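PDB 1TQ5: quercetin 2,3-dioxygenase from Escherichia coli, which cleaves the flavonol quercetin with dioxygen in vitro, releasing carbon monoxide, as a metal-dependent bicupin of the pirin family whose physiological role is unknown. Local coordinates for residues A[56-61]-A[98-103]; A[92-97]-A[124-129]; A[63-68]-A[115-120]. All blocks are in the same frame, centred on the assembly; numbering follows the deposited sequence.

Contact 1 of 3, residues A[56-61]-A[98-103]; sequences THPHKD and GIRHSE. With CD (cadmium ion), chain B.
His57 pairs with His101 and His59 with Ile99 as antiparallel hydrogen-bonded pairs, the short strand axes running at 137° to each other and approaching to 4.4 Å. Between them Pro58, which has no N-H to give, falls opposite Arg100 in a non-hydrogen-bonded pair. Of the ladder bonds, His59 N to Ile99 O is the shortest at 2.7 Å, while the return bond from Ile99 N to His59 O is weak. Thr56 CG2 rests against Arg100 CB. On the face of the sheet away from the metal, the CG methylene of Arg100 lies close to Pro58.

The three histidines share the other face and form an aromatic cluster. This is the metal site of the N-terminal cupin domain: all three belong to the divalent-metal binding site, of which His59 and His101 hold the ion in this crystal, and Glu103 is probably a further ligand, as in related proteins. The ion here is cadmium, bound by His59 NE2 at 2.3 Å and His101 NE2 at 2.6 Å, with two waters also bound. The metal lies in the plane of the His101 ring, at its edge. The planes of the His59 and His101 rings are turned 61° apart, so the two nitrogens reach the ion from differently oriented rings. As modelled, His57 turns CE1 toward the cadmium, at 2.8 Å, and makes no bond to it; the approach is so short that the ring's orientation is doubtful. Its chi1 of 37° sets CG between the backbone N and the carbonyl carbon, and the carbonyl O of His101 sits over one face of the ring. Outside these two segments, Trp118 meets the His59 ring with planes near perpendicular, and Met93 packs against His101.

Contact 2 of 3, residues A[92-97]-A[124-129]; sequences IMSAGT and NGITPR
Arg129 lays its side chain past Ser94, so that the hydroxyl meets the NE side of the guanidinium group. The bond from Arg129 NE to Ser94 OG is 2.7 Å long and nearly straight at 175°, with the oxygen only 2° out of the guanidinium plane; a second approach, from NH2, is weak. Ile92 comes from another direction, its CG2 over one face of the same group and its CD1 3.4 Å from Arg129 NH2. The bend at chi2 (117°) swings Arg129 CD out of an extended course. Ile126 CD1 also presses on Ser94 CB at 3.5 Å, a tight carbon contact.

The backbones pair antiparallel at Ser94 and Arg129, where strand 129-133 begins at the edge of the larger sheet of the N-terminal cupin domain. Gly96, with a positive phi, brings its CA close to Ile126 CG1 and Ile126 O.

Ser94 OG also bonds Glu63 OE2, while Arg129 NH2 forms a salt bridge with Glu63 OE1 and a hydrogen bond to Lys155 O; NH1 bridges to Glu131. Flanked by these carboxylates, the guanidinium charge is probably well compensated, and the serine hydroxyl links arginine to glutamate.

Contact 3 of 3, residues A[63-68]-A[115-120]; sequences EILTYV and YQIWIM
Glu63 and Ile119 open an antiparallel ladder between two central strands of the larger sheet of the N-terminal cupin beta-barrel; the ladder runs on through Leu65 with Ile117 to Tyr67 with Tyr115. Each of these hydrogen-bonded pairs contributes two bonds, six in all; those joining Leu65 and Ile117 are both 2.7 Å. The axes run at 158°, close to straight opposition.

Apolar contacts divide between the faces. Leu65 CB and Ile117 CB meet at 4.1 Å, and on this same face Leu65 and Ile119 reach Leu145 of strand 141-146. Ile64 and Trp118 occupy the face turned to the metal site.

Polar side chains add one cross-strand bond, from Gln116 NE2 to Thr66 OG1, although the exact place of NE2 is uncertain; Thr66 OG1 has a second partner in Gln91. On the opposite face Tyr67 OH bonds Glu222.

A CH-pi contact completes the pairing. Ile64 and Trp118 lie side by side, pointing the same way. Ile64 CG1 is anti to the carbonyl carbon, and chi2 of -61° then carries the CD1 methyl over the ring, 3.3 Å from the centroid of the Trp118 five-membered ring and 6° off the ring normal.

All three contacts belong to the N-terminal cupin domain, and their segments interleave along the chain: 56-61, 63-68, 92-97, 98-103, 115-120, 124-129. Contact 1 lies in the smaller four-strand sheet, contact 3 in the larger sheet and contact 2 at that sheet's edge, where the loop 124-129 leads into strand 129-133. Centres are about 10 Å apart for contacts 1 and 2, and about 13 Å for contact 3 from either. The chain passes directly from 92-97 into 98-103, carrying it between the sheets. Asp61 N to Gly96 O ties contact 1 to contact 2, and Met93 O to Ile64 N ties contact 2 to contact 3, whose Trp118 brings the larger sheet up to the metal.

Contact 1 of 3, residues A[56-61]-A[98-103]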
loop_
_atom_site.group_PDB
_atom_site.type_symbol
_atom_site.label_atom_id
_atom_site.label_comp_id
_atom_site.label_asym_id
_atom_site.label_seq_id
_atom_site.Cartn_x
_atom_site.Cartn_y
_atom_site.Cartn_z
ATOM N N THR A 56 18.786 -0.411 10.545
ATOM C CA THR A 56 17.928 0.251 11.523
ATOM C C THR A 56 17.835 1.762 11.323
ATOM O O THR A 56 18.845 2.439 11.122
ATOM C CB THR A 56 18.407 -0.009 12.962
ATOM O OG1 THR A 56 18.676 -1.407 13.137
ATOM C CG2 THR A 56 17.331 0.412 13.954
ATOM N N HIS A 57 16.610 2.276 11.395
ATOM C CA HIS A 57 16.335 3.703 11.234
ATOM C C HIS A 57 15.070 4.073 12.007
ATOM O O HIS A 57 14.171 3.243 12.185
ATOM C CB HIS A 57 16.172 4.045 9.750
ATOM C CG HIS A 57 15.485 2.976 8.960
ATOM N ND1 HIS A 57 14.161 2.644 9.144
ATOM C CD2 HIS A 57 15.952 2.139 8.005
ATOM C CE1 HIS A 57 13.844 1.648 8.337
ATOM N NE2 HIS A 57 14.912 1.323 7.635
ATOM N N PRO A 58 14.981 5.326 12.474
ATOM C CA PRO A 58 13.827 5.806 13.239
ATOM C C PRO A 58 12.637 6.302 12.426
ATOM O O PRO A 58 12.770 6.717 11.279
ATOM C CB PRO A 58 14.429 6.924 14.078
ATOM C CG PRO A 58 15.356 7.564 13.081
ATOM C CD PRO A 58 16.039 6.353 12.439
ATOM N N HIS A 59 11.473 6.260 13.060
ATOM C CA HIS A 59 10.224 6.725 12.473
ATOM C C HIS A 59 9.399 7.351 13.577
ATOM O O HIS A 59 9.474 6.926 14.728
ATOM C CB HIS A 59 9.437 5.573 11.859
ATOM C CG HIS A 59 9.842 5.254 10.459
ATOM N ND1 HIS A 59 9.798 6.187 9.447
ATOM C CD2 HIS A 59 10.318 4.116 9.906
ATOM C CE1 HIS A 59 10.232 5.638 8.329
ATOM N NE2 HIS A 59 10.555 4.382 8.581
ATOM N N LYS A 60 8.609 8.353 13.218
ATOM C CA LYS A 60 7.774 9.047 14.180
ATOM C C LYS A 60 6.449 9.382 13.505
ATOM O O LYS A 60 6.415 9.681 12.316
ATOM C CB LYS A 60 8.479 10.329 14.627
ATOM C CG LYS A 60 7.938 10.960 15.894
ATOM C CD LYS A 60 8.654 12.274 16.176
ATOM C CE LYS A 60 8.370 12.784 17.578
ATOM N NZ LYS A 60 8.993 11.918 18.621
ATOM N N ASP A 61 5.365 9.315 14.272
ATOM C CA ASP A 61 4.023 9.621 13.781
ATOM C C ASP A 61 3.772 9.187 12.337
ATOM O O ASP A 61 3.844 10.004 11.421
ATOM C CB ASP A 61 3.749 11.125 13.898
ATOM C CG ASP A 61 4.174 11.698 15.241
ATOM O OD1 ASP A 61 3.820 11.111 16.287
ATOM O OD2 ASP A 61 4.857 12.744 15.246
ATOM N N GLY A 98 7.665 7.311 18.595
ATOM C CA GLY A 98 9.011 7.090 18.094
ATOM C C GLY A 98 9.345 5.614 18.049
ATOM O O GLY A 98 8.883 4.847 18.895
ATOM N N ILE A 99 10.150 5.206 17.072
ATOM C CA ILE A 99 10.509 3.800 16.948
ATOM C C ILE A 99 11.573 3.598 15.867
ATOM O O ILE A 99 11.710 4.410 14.953
ATOM C CB ILE A 99 9.239 2.957 16.613
ATOM C CG1 ILE A 99 9.255 1.629 17.375
ATOM C CG2 ILE A 99 9.126 2.740 15.105
ATOM C CD1 ILE A 99 10.344 0.676 16.975
ATOM N N ARG A 100 12.339 2.521 15.992
ATOM C CA ARG A 100 13.372 2.189 15.022
ATOM C C ARG A 100 13.112 0.778 14.514
ATOM O O ARG A 100 12.673 -0.090 15.270
ATOM C CB ARG A 100 14.758 2.255 15.667
ATOM C CG ARG A 100 15.323 3.661 15.790
ATOM C CD ARG A 100 16.593 3.685 16.629
ATOM N NE ARG A 100 16.323 3.401 18.037
ATOM C CZ ARG A 100 15.549 4.149 18.819
ATOM N NH1 ARG A 100 14.962 5.238 18.336
ATOM N NH2 ARG A 100 15.354 3.806 20.085
ATOM N N HIS A 101 13.361 0.541 13.233
ATOM C CA HIS A 101 13.149 -0.794 12.703
ATOM C C HIS A 101 14.014 -1.058 11.490
ATOM O O HIS A 101 14.633 -0.150 10.939
ATOM C CB HIS A 101 11.675 -1.014 12.334
ATOM C CG HIS A 101 11.265 -0.373 11.044
ATOM N ND1 HIS A 101 10.386 -0.967 10.166
ATOM C CD2 HIS A 101 11.612 0.811 10.484
ATOM C CE1 HIS A 101 10.209 -0.179 9.120
ATOM N NE2 HIS A 101 10.941 0.907 9.288
ATOM N N SER A 102 14.064 -2.323 11.095
ATOM C CA SER A 102 14.821 -2.732 9.928
ATOM C C SER A 102 14.019 -3.830 9.249
ATOM O O SER A 102 13.210 -4.504 9.890
ATOM C CB SER A 102 16.194 -3.274 10.334
ATOM O OG SER A 102 16.067 -4.522 10.986
ATOM N N GLU A 103 14.236 -3.988 7.950
ATOM C CA GLU A 103 13.560 -5.003 7.147
ATOM C C GLU A 103 14.563 -5.542 6.147
ATOM O O GLU A 103 15.179 -4.773 5.414
ATOM C CB GLU A 103 12.385 -4.402 6.370
ATOM C CG GLU A 103 11.026 -4.589 7.011
ATOM C CD GLU A 103 10.576 -3.366 7.773
ATOM O OE1 GLU A 103 10.708 -2.253 7.220
ATOM O OE2 GLU A 103 10.079 -3.519 8.911
HETATM CD CD CD B . 11.400 2.609 7.408
HETATM O O HOH W 1 11.998 4.558 5.685
HETATM O O HOH W 2 9.626 2.027 5.704
#

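Contact 2 of 3, residues A[92-97]-A[124-129]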
loop_
_atom_site.group_PDB
_atom_site.type_symbol
_atom_site.label_atom_id
_atom_site.label_comp_id
_atom_site.label_asym_id
_atom_site.label_seq_id
_atom_site.Cartn_x
_atom_site.Cartn_y
_atom_site.Cartn_z
ATOM N N ILE A 92 1.706 -4.316 9.762
ATOM C CA ILE A 92 1.523 -2.890 9.946
ATOM C C ILE A 92 2.228 -2.459 11.218
ATOM O O ILE A 92 2.304 -3.217 12.187
ATOM C CB ILE A 92 0.028 -2.502 10.004
ATOM C CG1 ILE A 92 -0.107 -0.974 9.981
ATOM C CG2 ILE A 92 -0.621 -3.074 11.250
ATOM C CD1 ILE A 92 -1.533 -0.479 9.824
HETATM N N MSE A 93 2.757 -1.244 11.199
HETATM C CA MSE A 93 3.472 -0.700 12.341
HETATM C C MSE A 93 3.135 0.779 12.515
HETATM O O MSE A 93 3.094 1.535 11.542
HETATM C CB MSE A 93 4.973 -0.870 12.111
HETATM C CG MSE A 93 5.872 -0.475 13.264
HETATM SE SE MSE A 93 7.612 -0.737 12.820
HETATM C CE MSE A 93 7.988 0.839 12.029
ATOM N N SER A 94 2.875 1.181 13.752
ATOM C CA SER A 94 2.580 2.571 14.063
ATOM C C SER A 94 3.823 3.137 14.734
ATOM O O SER A 94 4.205 2.686 15.812
ATOM C CB SER A 94 1.393 2.672 15.027
ATOM O OG SER A 94 0.190 2.231 14.422
ATOM N N ALA A 95 4.468 4.109 14.093
ATOM C CA ALA A 95 5.670 4.707 14.665
ATOM C C ALA A 95 5.329 5.417 15.975
ATOM O O ALA A 95 6.151 5.487 16.889
ATOM C CB ALA A 95 6.295 5.691 13.679
ATOM N N GLY A 96 4.110 5.935 16.058
ATOM C CA GLY A 96 3.678 6.624 17.261
ATOM C C GLY A 96 4.657 7.681 17.737
ATOM O O GLY A 96 5.125 8.505 16.952
ATOM N N THR A 97 4.973 7.649 19.028
ATOM C CA THR A 97 5.888 8.618 19.621
ATOM C C THR A 97 7.325 8.482 19.121
ATOM O O THR A 97 8.113 9.424 19.211
ATOM C CB THR A 97 5.878 8.510 21.162
ATOM O OG1 THR A 97 6.079 7.145 21.551
ATOM C CG2 THR A 97 4.550 9.002 21.720
ATOM N N ASN A 124 -1.711 11.993 16.431
ATOM C CA ASN A 124 -0.262 11.994 16.587
ATOM C C ASN A 124 0.166 11.661 18.011
ATOM O O ASN A 124 -0.604 11.820 18.957
ATOM C CB ASN A 124 0.317 13.357 16.199
ATOM C CG ASN A 124 0.011 13.735 14.764
ATOM O OD1 ASN A 124 0.347 13.005 13.830
ATOM N ND2 ASN A 124 -0.632 14.883 14.581
ATOM N N GLY A 125 1.405 11.197 18.149
ATOM C CA GLY A 125 1.933 10.855 19.457
ATOM C C GLY A 125 1.285 9.650 20.111
ATOM O O GLY A 125 1.212 9.576 21.338
ATOM N N ILE A 126 0.813 8.706 19.305
ATOM C CA ILE A 126 0.183 7.507 19.847
ATOM C C ILE A 126 1.263 6.563 20.357
ATOM O O ILE A 126 2.452 6.865 20.276
ATOM C CB ILE A 126 -0.633 6.749 18.785
ATOM C CG1 ILE A 126 0.315 6.027 17.824
ATOM C CG2 ILE A 126 -1.521 7.717 18.024
ATOM C CD1 ILE A 126 -0.200 4.681 17.353
ATOM N N THR A 127 0.844 5.412 20.866
ATOM C CA THR A 127 1.775 4.426 21.389
ATOM C C THR A 127 2.197 3.416 20.317
ATOM O O THR A 127 1.357 2.830 19.634
ATOM C CB THR A 127 1.155 3.676 22.583
ATOM O OG1 THR A 127 2.011 2.592 22.968
ATOM C CG2 THR A 127 -0.218 3.142 22.216
ATOM N N PRO A 128 3.512 3.204 20.161
ATOM C CA PRO A 128 4.076 2.273 19.179
ATOM C C PRO A 128 3.443 0.887 19.240
ATOM O O PRO A 128 3.280 0.320 20.318
ATOM C CB PRO A 128 5.553 2.243 19.551
ATOM C CG PRO A 128 5.793 3.635 20.057
ATOM C CD PRO A 128 4.584 3.863 20.931
ATOM N N ARG A 129 3.096 0.342 18.078
ATOM C CA ARG A 129 2.485 -0.981 18.016
ATOM C C ARG A 129 2.856 -1.697 16.727
ATOM O O ARG A 129 3.116 -1.065 15.701
ATOM C CB ARG A 129 0.966 -0.865 18.111
ATOM C CG ARG A 129 0.361 -0.038 16.998
ATOM C CD ARG A 129 -0.573 -0.859 16.129
ATOM N NE ARG A 129 -0.959 -0.106 14.940
ATOM C CZ ARG A 129 -1.901 -0.481 14.082
ATOM N NH1 ARG A 129 -2.572 -1.610 14.274
ATOM N NH2 ARG A 129 -2.171 0.284 13.033
#

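Contact 3 of 3, residues A[63-68]-A[115-120]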
loop_
_atom_site.group_PDB
_atom_site.type_symbol
_atom_site.label_atom_id
_atom_site.label_comp_id
_atom_site.label_asym_id
_atom_site.label_seq_id
_atom_site.Cartn_x
_atom_site.Cartn_y
_atom_site.Cartn_z
ATOM N N GLU A 63 1.834 5.532 10.058
ATOM C CA GLU A 63 1.398 4.141 9.987
ATOM C C GLU A 63 2.117 3.541 8.787
ATOM O O GLU A 63 1.909 3.978 7.655
ATOM C CB GLU A 63 -0.119 4.053 9.775
ATOM C CG GLU A 63 -0.953 4.722 10.869
ATOM C CD GLU A 63 -0.890 3.987 12.201
ATOM O OE1 GLU A 63 -1.593 2.967 12.360
ATOM O OE2 GLU A 63 -0.127 4.426 13.088
ATOM N N ILE A 64 2.972 2.555 9.036
ATOM C CA ILE A 64 3.728 1.915 7.965
ATOM C C ILE A 64 3.202 0.520 7.666
ATOM O O ILE A 64 3.305 -0.387 8.493
ATOM C CB ILE A 64 5.222 1.798 8.323
ATOM C CG1 ILE A 64 5.758 3.148 8.799
ATOM C CG2 ILE A 64 6.004 1.324 7.104
ATOM C CD1 ILE A 64 5.659 4.249 7.773
ATOM N N LEU A 65 2.647 0.353 6.471
ATOM C CA LEU A 65 2.096 -0.928 6.058
ATOM C C LEU A 65 2.950 -1.593 4.985
ATOM O O LEU A 65 3.386 -0.940 4.039
ATOM C CB LEU A 65 0.685 -0.730 5.515
ATOM C CG LEU A 65 0.077 -1.934 4.796
ATOM C CD1 LEU A 65 -0.357 -2.978 5.812
ATOM C CD2 LEU A 65 -1.103 -1.473 3.965
ATOM N N THR A 66 3.182 -2.893 5.133
ATOM C CA THR A 66 3.962 -3.646 4.155
ATOM C C THR A 66 3.123 -4.776 3.546
ATOM O O THR A 66 2.427 -5.491 4.263
ATOM C CB THR A 66 5.203 -4.304 4.795
ATOM O OG1 THR A 66 5.973 -3.318 5.500
ATOM C CG2 THR A 66 6.067 -4.952 3.721
ATOM N N TYR A 67 3.182 -4.915 2.228
ATOM C CA TYR A 67 2.481 -5.985 1.528
ATOM C C TYR A 67 3.518 -6.725 0.686
ATOM O O TYR A 67 4.081 -6.162 -0.251
ATOM C CB TYR A 67 1.368 -5.424 0.633
ATOM C CG TYR A 67 0.603 -6.489 -0.127
ATOM C CD1 TYR A 67 0.358 -7.742 0.444
ATOM C CD2 TYR A 67 0.104 -6.241 -1.404
ATOM C CE1 TYR A 67 -0.364 -8.721 -0.237
ATOM C CE2 TYR A 67 -0.622 -7.214 -2.096
ATOM C CZ TYR A 67 -0.850 -8.453 -1.503
ATOM O OH TYR A 67 -1.567 -9.417 -2.171
ATOM N N VAL A 68 3.786 -7.978 1.051
ATOM C CA VAL A 68 4.769 -8.793 0.346
ATOM C C VAL A 68 4.143 -9.498 -0.852
ATOM O O VAL A 68 3.171 -10.242 -0.714
ATOM C CB VAL A 68 5.388 -9.853 1.281
ATOM C CG1 VAL A 68 6.487 -10.611 0.553
ATOM C CG2 VAL A 68 5.942 -9.178 2.539
ATOM N N TYR A 115 5.456 -3.922 -1.370
ATOM C CA TYR A 115 4.924 -2.572 -1.420
ATOM C C TYR A 115 5.118 -2.019 -0.015
ATOM O O TYR A 115 4.800 -2.689 0.964
ATOM C CB TYR A 115 3.425 -2.560 -1.735
ATOM C CG TYR A 115 3.077 -2.437 -3.201
ATOM C CD1 TYR A 115 2.577 -3.526 -3.912
ATOM C CD2 TYR A 115 3.223 -1.222 -3.872
ATOM C CE1 TYR A 115 2.226 -3.408 -5.259
ATOM C CE2 TYR A 115 2.876 -1.092 -5.219
ATOM C CZ TYR A 115 2.376 -2.192 -5.906
ATOM O OH TYR A 115 2.019 -2.074 -7.233
ATOM N N GLN A 116 5.663 -0.814 0.083
ATOM C CA GLN A 116 5.851 -0.160 1.376
ATOM C C GLN A 116 4.917 1.043 1.360
ATOM O O GLN A 116 5.159 2.012 0.646
ATOM C CB GLN A 116 7.299 0.297 1.555
ATOM C CG GLN A 116 8.222 -0.783 2.084
ATOM C CD GLN A 116 7.899 -1.179 3.514
ATOM O OE1 GLN A 116 8.058 -0.388 4.446
ATOM N NE2 GLN A 116 7.441 -2.407 3.692
ATOM N N ILE A 117 3.852 0.962 2.148
ATOM C CA ILE A 117 2.833 2.008 2.213
ATOM C C ILE A 117 2.880 2.835 3.502
ATOM O O ILE A 117 2.956 2.277 4.593
ATOM C CB ILE A 117 1.429 1.374 2.109
ATOM C CG1 ILE A 117 1.374 0.412 0.914
ATOM C CG2 ILE A 117 0.370 2.457 2.003
ATOM C CD1 ILE A 117 1.690 1.054 -0.413
ATOM N N TRP A 118 2.820 4.160 3.374
ATOM C CA TRP A 118 2.827 5.046 4.541
ATOM C C TRP A 118 1.511 5.801 4.625
ATOM O O TRP A 118 1.082 6.438 3.660
ATOM C CB TRP A 118 3.963 6.070 4.467
ATOM C CG TRP A 118 5.350 5.516 4.642
ATOM C CD1 TRP A 118 5.770 4.237 4.390
ATOM C CD2 TRP A 118 6.520 6.256 5.006
ATOM N NE1 TRP A 118 7.128 4.141 4.568
ATOM C CE2 TRP A 118 7.614 5.365 4.945
ATOM C CE3 TRP A 118 6.751 7.589 5.370
ATOM C CZ2 TRP A 118 8.924 5.764 5.237
ATOM C CZ3 TRP A 118 8.052 7.987 5.657
ATOM C CH2 TRP A 118 9.122 7.076 5.588
ATOM N N ILE A 119 0.873 5.731 5.787
ATOM C CA ILE A 119 -0.393 6.411 6.001
ATOM C C ILE A 119 -0.287 7.357 7.191
ATOM O O ILE A 119 0.079 6.947 8.291
ATOM C CB ILE A 119 -1.516 5.390 6.242
ATOM C CG1 ILE A 119 -1.733 4.576 4.964
ATOM C CG2 ILE A 119 -2.813 6.102 6.657
ATOM C CD1 ILE A 119 -2.657 3.399 5.141
HETATM N N MSE A 120 -0.588 8.630 6.966
HETATM C CA MSE A 120 -0.525 9.606 8.045
HETATM C C MSE A 120 -1.592 9.309 9.088
HETATM O O MSE A 120 -2.765 9.180 8.763
HETATM C CB MSE A 120 -0.739 11.024 7.515
HETATM C CG MSE A 120 -0.871 12.048 8.629
HETATM SE SE MSE A 120 -1.183 13.719 8.056
HETATM C CE MSE A 120 0.462 14.439 8.241
#